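Local coordinates for protein major extracellular endoglucanase (Xanthomonas campestris pv. campestris, PDB 4TUF) that cleaves internal beta-1,4-glucosidic linkages of cellulose and related beta-glucans through its TIM-barrel catalytic domain, a family 5 glycoside hydrolase, at residues A162-T166 / P218-L224; I96-N100 / Y143-V149. All blocks are in the same frame, centred on the assembly; numbering follows the deposited sequence.

Contact 1: A162-T166 / P218-L224; sequences ATWGT and PLACTPL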
ATOM      1  N   ALA A 162     -16.798  -8.148  -2.754  1.00 27.51           N
ATOM      2  CA  ALA A 162     -16.561  -6.903  -3.477  1.00 26.73           C
ATOM      3  C   ALA A 162     -16.724  -7.104  -4.975  1.00 31.98           C
ATOM      4  O   ALA A 162     -16.222  -8.075  -5.538  1.00 40.10           O
ATOM      5  CB  ALA A 162     -15.171  -6.360  -3.160  1.00 21.42           C
ATOM      6  N   THR A 163     -17.451  -6.201  -5.617  1.00 30.45           N
ATOM      7  CA  THR A 163     -17.592  -6.254  -7.065  1.00 29.28           C
ATOM      8  C   THR A 163     -17.277  -4.891  -7.678  1.00 36.25           C
ATOM      9  O   THR A 163     -16.886  -3.957  -6.978  1.00 38.25           O
ATOM     10  CB  THR A 163     -19.002  -6.696  -7.490  1.00 27.97           C
ATOM     11  OG1 THR A 163     -19.972  -5.779  -6.966  1.00 29.81           O
ATOM     12  CG2 THR A 163     -19.306  -8.104  -6.976  1.00 22.73           C
ATOM     13  N   TRP A 164     -17.448  -4.788  -8.989  1.00 34.75           N
ATOM     14  CA  TRP A 164     -17.081  -3.587  -9.723  1.00 26.22           C
ATOM     15  C   TRP A 164     -17.961  -3.476 -10.966  1.00 36.23           C
ATOM     16  O   TRP A 164     -17.868  -4.301 -11.875  1.00 39.73           O
ATOM     17  CB  TRP A 164     -15.599  -3.638 -10.095  1.00 26.08           C
ATOM     18  CG  TRP A 164     -15.038  -2.407 -10.751  1.00 29.66           C
ATOM     19  CD1 TRP A 164     -15.579  -1.700 -11.784  1.00 37.79           C
ATOM     20  CD2 TRP A 164     -13.791  -1.773 -10.446  1.00 30.69           C
ATOM     21  NE1 TRP A 164     -14.759  -0.653 -12.127  1.00 35.51           N
ATOM     22  CE2 TRP A 164     -13.654  -0.676 -11.321  1.00 32.16           C
ATOM     23  CE3 TRP A 164     -12.783  -2.019  -9.513  1.00 25.12           C
ATOM     24  CZ2 TRP A 164     -12.553   0.171 -11.287  1.00 32.51           C
ATOM     25  CZ3 TRP A 164     -11.690  -1.178  -9.481  1.00 27.76           C
ATOM     26  CH2 TRP A 164     -11.585  -0.095 -10.359  1.00 31.03           C
ATOM     27  N   GLY A 165     -18.830  -2.470 -10.982  1.00 36.85           N
ATOM     28  CA  GLY A 165     -19.659  -2.169 -12.134  1.00 34.28           C
ATOM     29  C   GLY A 165     -20.793  -3.132 -12.426  1.00 40.44           C
ATOM     30  O   GLY A 165     -21.166  -3.315 -13.587  1.00 50.65           O
ATOM     31  N   THR A 166     -21.356  -3.739 -11.385  1.00 39.09           N
ATOM     32  CA  THR A 166     -22.446  -4.700 -11.563  1.00 35.63           C
ATOM     33  C   THR A 166     -23.821  -4.083 -11.322  1.00 40.14           C
ATOM     34  O   THR A 166     -24.843  -4.734 -11.528  1.00 42.10           O
ATOM     35  CB  THR A 166     -22.296  -5.904 -10.619  1.00 36.77           C
ATOM     36  OG1 THR A 166     -22.426  -5.462  -9.262  1.00 41.39           O
ATOM     37  CG2 THR A 166     -20.945  -6.565 -10.808  1.00 31.20           C
ATOM     38  N   PRO A 218     -12.201  -5.031 -14.389  1.00 34.13           N
ATOM     39  CA  PRO A 218     -13.491  -4.370 -14.644  1.00 34.24           C
ATOM     40  C   PRO A 218     -13.400  -2.863 -14.929  1.00 41.08           C
ATOM     41  O   PRO A 218     -14.393  -2.268 -15.351  1.00 51.04           O
ATOM     42  CB  PRO A 218     -14.271  -4.620 -13.348  1.00 29.14           C
ATOM     43  CG  PRO A 218     -13.666  -5.840 -12.769  1.00 29.08           C
ATOM     44  CD  PRO A 218     -12.201  -5.710 -13.079  1.00 32.14           C
ATOM     45  N   LEU A 219     -12.234  -2.264 -14.717  1.00 39.63           N
ATOM     46  CA  LEU A 219     -12.024  -0.850 -15.034  1.00 34.90           C
ATOM     47  C   LEU A 219     -12.156  -0.582 -16.535  1.00 36.00           C
ATOM     48  O   LEU A 219     -12.405   0.543 -16.965  1.00 37.06           O
ATOM     49  CB  LEU A 219     -10.649  -0.399 -14.532  1.00 29.55           C
ATOM     50  CG  LEU A 219     -10.211   1.039 -14.795  1.00 37.05           C
ATOM     51  CD1 LEU A 219     -11.213   2.019 -14.196  1.00 43.12           C
ATOM     52  CD2 LEU A 219      -8.824   1.276 -14.225  1.00 36.40           C
ATOM     53  N   ALA A 220     -11.992  -1.625 -17.338  1.00 39.16           N
ATOM     54  CA  ALA A 220     -12.108  -1.479 -18.782  1.00 41.77           C
ATOM     55  C   ALA A 220     -13.561  -1.264 -19.205  1.00 44.56           C
ATOM     56  O   ALA A 220     -13.829  -0.650 -20.237  1.00 48.45           O
ATOM     57  CB  ALA A 220     -11.523  -2.698 -19.480  1.00 42.67           C
ATOM     58  N   CYS A 221     -14.492  -1.773 -18.404  1.00 47.74           N
ATOM     59  CA  CYS A 221     -15.919  -1.657 -18.699  1.00 49.11           C
ATOM     60  C   CYS A 221     -16.540  -0.486 -17.958  1.00 55.15           C
ATOM     61  O   CYS A 221     -17.512   0.109 -18.422  1.00 57.51           O
ATOM     62  CB  CYS A 221     -16.660  -2.942 -18.320  1.00 40.70           C
ATOM     63  SG  CYS A 221     -16.068  -4.423 -19.155  1.00109.36           S
ATOM     64  N   THR A 222     -15.969  -0.162 -16.802  1.00 52.31           N
ATOM     65  CA  THR A 222     -16.557   0.820 -15.904  1.00 44.49           C
ATOM     66  C   THR A 222     -15.502   1.778 -15.372  1.00 38.93           C
ATOM     67  O   THR A 222     -14.885   1.523 -14.340  1.00 35.28           O
ATOM     68  CB  THR A 222     -17.268   0.138 -14.711  1.00 44.14           C
ATOM     69  OG1 THR A 222     -18.091  -0.936 -15.187  1.00 55.07           O
ATOM     70  CG2 THR A 222     -18.129   1.135 -13.966  1.00 41.73           C
ATOM     71  N   PRO A 223     -15.293   2.890 -16.079  1.00 39.55           N
ATOM     72  CA  PRO A 223     -14.357   3.935 -15.658  1.00 37.16           C
ATOM     73  C   PRO A 223     -14.695   4.493 -14.278  1.00 39.24           C
ATOM     74  O   PRO A 223     -15.862   4.526 -13.890  1.00 40.50           O
ATOM     75  CB  PRO A 223     -14.528   5.014 -16.728  1.00 31.13           C
ATOM     76  CG  PRO A 223     -15.089   4.307 -17.899  1.00 39.50           C
ATOM     77  CD  PRO A 223     -15.960   3.223 -17.346  1.00 41.08           C
ATOM     78  N   LEU A 224     -13.674   4.923 -13.548  1.00 40.95           N
ATOM     79  CA  LEU A 224     -13.864   5.545 -12.246  1.00 40.09           C
ATOM     80  C   LEU A 224     -14.176   7.029 -12.391  1.00 42.10           C
ATOM     81  O   LEU A 224     -13.510   7.736 -13.146  1.00 44.08           O
ATOM     82  CB  LEU A 224     -12.615   5.355 -11.383  1.00 34.88           C
ATOM     83  CG  LEU A 224     -12.378   3.929 -10.898  1.00 35.76           C
ATOM     84  CD1 LEU A 224     -10.984   3.794 -10.304  1.00 33.00           C
ATOM     85  CD2 LEU A 224     -13.448   3.543  -9.880  1.00 33.60           C
TER
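The indole of Trp164 is the hydrophobic heart of this loop-to-loop contact. Pro218 lies over one face of the ring: its CB is 3.5 Å from Trp164 CG and 3.8 Å from the centroid of the five-membered ring, a CH-pi contact for which a flat aromatic and a rigid pyrrolidine are well matched. Farther along the indole, Trp164 CZ2 meets Leu219 CD1 at 3.7 Å and Leu224 CD2 at 3.8 Å, so two branched aliphatic side chains finish the apolar pocket. Residues 218-222 curl in a helix-like turn, Cys221 N and Thr222 N both hydrogen-bonded to Pro218 O. Next to the tryptophan, Gly165 has positive phi, and a side chain there would run into Thr222 OG1, which sits 3.6 Å from Gly165 CA. At the polar edge, Trp164 NE1 donates to Thr222 O at 3.1 Å, nearly straight at 168°. Beyond it, Cys221 is tied to Cys204 by a disulfide, and Asn201 holds Trp164 O. The two loops follow strands 149-153 and 192-195. Tryptophan thus does double duty: its hydrocarbon surface is buried against proline and leucine while the indole's one polar atom, NE1, meets a backbone carbonyl, so burying the ring leaves its N-H satisfied.

Contact 2: I96-N100 / Y143-V149; sequences IAEFN and YKNVPYV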
ATOM      1  N   ILE A  96       4.652  10.932  11.109  1.00 48.33           N
ATOM      2  CA  ILE A  96       4.413  11.596   9.832  1.00 39.89           C
ATOM      3  C   ILE A  96       5.231  12.885   9.738  1.00 45.69           C
ATOM      4  O   ILE A  96       5.751  13.228   8.672  1.00 48.28           O
ATOM      5  CB  ILE A  96       2.911  11.884   9.639  1.00 30.88           C
ATOM      6  CG1 ILE A  96       2.184  10.584   9.290  1.00 29.24           C
ATOM      7  CG2 ILE A  96       2.678  12.899   8.534  1.00 31.30           C
ATOM      8  CD1 ILE A  96       0.702  10.623   9.551  1.00 29.52           C
ATOM      9  N   ALA A  97       5.373  13.574  10.866  1.00 43.36           N
ATOM     10  CA  ALA A  97       6.173  14.792  10.922  1.00 42.25           C
ATOM     11  C   ALA A  97       7.653  14.495  10.681  1.00 41.27           C
ATOM     12  O   ALA A  97       8.378  15.324  10.125  1.00 38.82           O
ATOM     13  CB  ALA A  97       5.978  15.496  12.267  1.00 38.26           C
ATOM     14  N   GLU A  98       8.096  13.312  11.102  1.00 40.71           N
ATOM     15  CA  GLU A  98       9.494  12.917  10.946  1.00 43.53           C
ATOM     16  C   GLU A  98       9.811  12.565   9.499  1.00 44.88           C
ATOM     17  O   GLU A  98      10.827  13.004   8.957  1.00 47.28           O
ATOM     18  CB  GLU A  98       9.834  11.736  11.856  1.00 41.91           C
ATOM     19  CG  GLU A  98      11.229  11.160  11.629  1.00 43.51           C
ATOM     20  CD  GLU A  98      12.339  12.125  12.005  1.00 51.52           C
ATOM     21  OE1 GLU A  98      12.058  13.133  12.692  1.00 46.44           O
ATOM     22  OE2 GLU A  98      13.502  11.870  11.615  1.00 58.01           O
ATOM     23  N   PHE A  99       8.946  11.761   8.882  1.00 37.09           N
ATOM     24  CA  PHE A  99       9.040  11.484   7.451  1.00 38.51           C
ATOM     25  C   PHE A  99       9.079  12.782   6.656  1.00 43.13           C
ATOM     26  O   PHE A  99       9.856  12.927   5.714  1.00 47.17           O
ATOM     27  CB  PHE A  99       7.859  10.633   6.981  1.00 36.31           C
ATOM     28  CG  PHE A  99       7.941   9.193   7.397  1.00 35.93           C
ATOM     29  CD1 PHE A  99       9.101   8.462   7.194  1.00 34.41           C
ATOM     30  CD2 PHE A  99       6.855   8.568   7.994  1.00 33.93           C
ATOM     31  CE1 PHE A  99       9.174   7.135   7.578  1.00 32.06           C
ATOM     32  CE2 PHE A  99       6.924   7.240   8.381  1.00 32.44           C
ATOM     33  CZ  PHE A  99       8.084   6.522   8.173  1.00 30.94           C
ATOM     34  N   ASN A 100       8.232  13.725   7.055  1.00 41.18           N
ATOM     35  CA  ASN A 100       8.118  15.002   6.367  1.00 42.82           C
ATOM     36  C   ASN A 100       9.395  15.821   6.463  1.00 44.68           C
ATOM     37  O   ASN A 100       9.827  16.421   5.482  1.00 48.13           O
ATOM     38  CB  ASN A 100       6.940  15.797   6.931  1.00 44.99           C
ATOM     39  CG  ASN A 100       6.728  17.111   6.215  1.00 46.21           C
ATOM     40  OD1 ASN A 100       6.180  17.147   5.110  1.00 47.15           O
ATOM     41  ND2 ASN A 100       7.150  18.203   6.844  1.00 40.55           N
ATOM     42  N   TYR A 143      -3.764  16.042   8.095  1.00 39.28           N
ATOM     43  CA  TYR A 143      -2.423  16.073   7.511  1.00 39.66           C
ATOM     44  C   TYR A 143      -2.332  16.806   6.173  1.00 44.44           C
ATOM     45  O   TYR A 143      -1.309  16.729   5.497  1.00 51.78           O
ATOM     46  CB  TYR A 143      -1.906  14.637   7.352  1.00 35.73           C
ATOM     47  CG  TYR A 143      -1.928  13.877   8.662  1.00 42.83           C
ATOM     48  CD1 TYR A 143      -1.114  14.262   9.720  1.00 36.94           C
ATOM     49  CD2 TYR A 143      -2.777  12.790   8.851  1.00 36.57           C
ATOM     50  CE1 TYR A 143      -1.139  13.583  10.922  1.00 38.36           C
ATOM     51  CE2 TYR A 143      -2.805  12.107  10.053  1.00 29.00           C
ATOM     52  CZ  TYR A 143      -1.985  12.508  11.083  1.00 38.54           C
ATOM     53  OH  TYR A 143      -2.002  11.835  12.286  1.00 38.24           O
ATOM     54  N   LYS A 144      -3.380  17.538   5.801  1.00 46.80           N
ATOM     55  CA  LYS A 144      -3.427  18.179   4.486  1.00 45.09           C
ATOM     56  C   LYS A 144      -2.360  19.256   4.293  1.00 48.88           C
ATOM     57  O   LYS A 144      -2.090  19.665   3.164  1.00 51.41           O
ATOM     58  CB  LYS A 144      -4.807  18.788   4.234  1.00 41.46           C
ATOM     59  CG  LYS A 144      -5.079  20.084   4.975  1.00 41.18           C
ATOM     60  CD  LYS A 144      -6.505  20.563   4.719  1.00 49.90           C
ATOM     61  CE  LYS A 144      -6.899  21.665   5.687  1.00 60.96           C
ATOM     62  NZ  LYS A 144      -6.564  21.312   7.101  1.00 61.10           N
ATOM     63  N   ASN A 145      -1.760  19.711   5.389  1.00 49.30           N
ATOM     64  CA  ASN A 145      -0.747  20.759   5.323  1.00 52.83           C
ATOM     65  C   ASN A 145       0.662  20.209   5.478  1.00 54.27           C
ATOM     66  O   ASN A 145       1.630  20.967   5.450  1.00 56.42           O
ATOM     67  CB  ASN A 145      -1.004  21.824   6.392  1.00 59.12           C
ATOM     68  CG  ASN A 145      -2.233  22.669   6.094  1.00 67.82           C
ATOM     69  OD1 ASN A 145      -2.454  23.085   4.954  1.00 63.37           O
ATOM     70  ND2 ASN A 145      -3.044  22.921   7.120  1.00 73.26           N
ATOM     71  N   VAL A 146       0.767  18.895   5.655  1.00 48.43           N
ATOM     72  CA  VAL A 146       2.061  18.222   5.712  1.00 49.59           C
ATOM     73  C   VAL A 146       2.528  17.901   4.290  1.00 51.00           C
ATOM     74  O   VAL A 146       2.061  16.934   3.688  1.00 51.88           O
ATOM     75  CB  VAL A 146       1.993  16.926   6.552  1.00 44.97           C
ATOM     76  CG1 VAL A 146       3.360  16.285   6.646  1.00 44.24           C
ATOM     77  CG2 VAL A 146       1.449  17.216   7.938  1.00 33.65           C
ATOM     78  N   PRO A 147       3.458  18.710   3.753  1.00 48.55           N
ATOM     79  CA  PRO A 147       3.804  18.728   2.325  1.00 38.92           C
ATOM     80  C   PRO A 147       4.147  17.369   1.736  1.00 42.26           C
ATOM     81  O   PRO A 147       3.764  17.110   0.596  1.00 53.73           O
ATOM     82  CB  PRO A 147       5.030  19.646   2.271  1.00 37.01           C
ATOM     83  CG  PRO A 147       4.899  20.512   3.454  1.00 41.72           C
ATOM     84  CD  PRO A 147       4.294  19.646   4.523  1.00 45.06           C
ATOM     85  N   TYR A 148       4.844  16.519   2.488  1.00 40.18           N
ATOM     86  CA  TYR A 148       5.309  15.248   1.939  1.00 37.10           C
ATOM     87  C   TYR A 148       4.309  14.105   2.100  1.00 41.35           C
ATOM     88  O   TYR A 148       4.598  12.967   1.723  1.00 38.11           O
ATOM     89  CB  TYR A 148       6.651  14.861   2.562  1.00 34.06           C
ATOM     90  CG  TYR A 148       7.812  15.532   1.867  1.00 37.82           C
ATOM     91  CD1 TYR A 148       8.330  15.012   0.687  1.00 37.70           C
ATOM     92  CD2 TYR A 148       8.371  16.700   2.371  1.00 39.45           C
ATOM     93  CE1 TYR A 148       9.375  15.630   0.034  1.00 38.33           C
ATOM     94  CE2 TYR A 148       9.424  17.324   1.724  1.00 39.21           C
ATOM     95  CZ  TYR A 148       9.917  16.784   0.555  1.00 40.20           C
ATOM     96  OH  TYR A 148      10.959  17.397  -0.093  1.00 52.38           O
ATOM     97  N   VAL A 149       3.135  14.399   2.649  1.00 40.66           N
ATOM     98  CA  VAL A 149       2.071  13.407   2.656  1.00 33.52           C
ATOM     99  C   VAL A 149       1.409  13.395   1.284  1.00 37.46           C
ATOM    100  O   VAL A 149       0.837  14.391   0.832  1.00 35.88           O
ATOM    101  CB  VAL A 149       1.037  13.668   3.745  1.00 29.77           C
ATOM    102  CG1 VAL A 149      -0.118  12.685   3.620  1.00 25.95           C
ATOM    103  CG2 VAL A 149       1.685  13.539   5.094  1.00 32.11           C
TER
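Tyr143 opens the connection between helix 129-143 and strand 149-153, and its ring lies against helix 88-102. Ile96 CD1 sits over the ring face, 3.7 Å from the centroid and 15° off the normal, a CH-pi contact in which a slim aliphatic tip suits a flat aromatic surface. The phenol can stay largely buried because its hydroxyl is hydrogen-bonded to Asp93, about one helical turn before Ile96. A type I turn from Tyr143 to Val146, closed by Val146 N to Tyr143 O at 3.0 Å, brings the chain back toward the helix. There Val146 CG1 packs 3.9 Å from Ile96 CG2 and 3.3 Å from Asn100 OD1. Pro147 lacks an amide hydrogen, so Asn100 OD1 merely touches its CD at 3.2 Å. The next amide supplies the polar link: Tyr148 N donates to Asn100 OD1 at 3.0 Å, the short, polar asparagine reaching the loop backbone from the helix. Pro147 and Tyr148 are central in a second type I turn, Val146 to Val149, and the Tyr148 ring meets that of Tyr105 at the start of strand 105-110. Val149 then enters its strand with CG2 3.6 Å from Ile96 CG2, adding a beta-branched side chain to the apolar cluster. Helix 88-102 thus packs on the alpha-to-beta loop after the next helix, an arrangement of adjacent beta-alpha units characteristic of the (beta/alpha)8 TIM barrel.

Contacts 1 and 2 occupy separate parts of one TIM barrel, their centres about 32 Å apart and their nearest atoms about 19 Å apart. They lie in series along the chain, and strand 149-153 joins them: contact 2 ends as that strand begins, while 162-166 belongs to the loop that follows it. Contact 2 is thus at the strand's entry and contact 1 beyond its exit, on the side where TIM barrels carry their active sites. Glu157, the probable proton donor, lies in that loop, between the strand and 162-166; Glu278 is the probable nucleophile. Both contacts nevertheless stand away from these residues. Leu219 of contact 1 touches a bound dihydrogenphosphate ion, whereas the side chain of Tyr143 in contact 2 is about 10 Å from one.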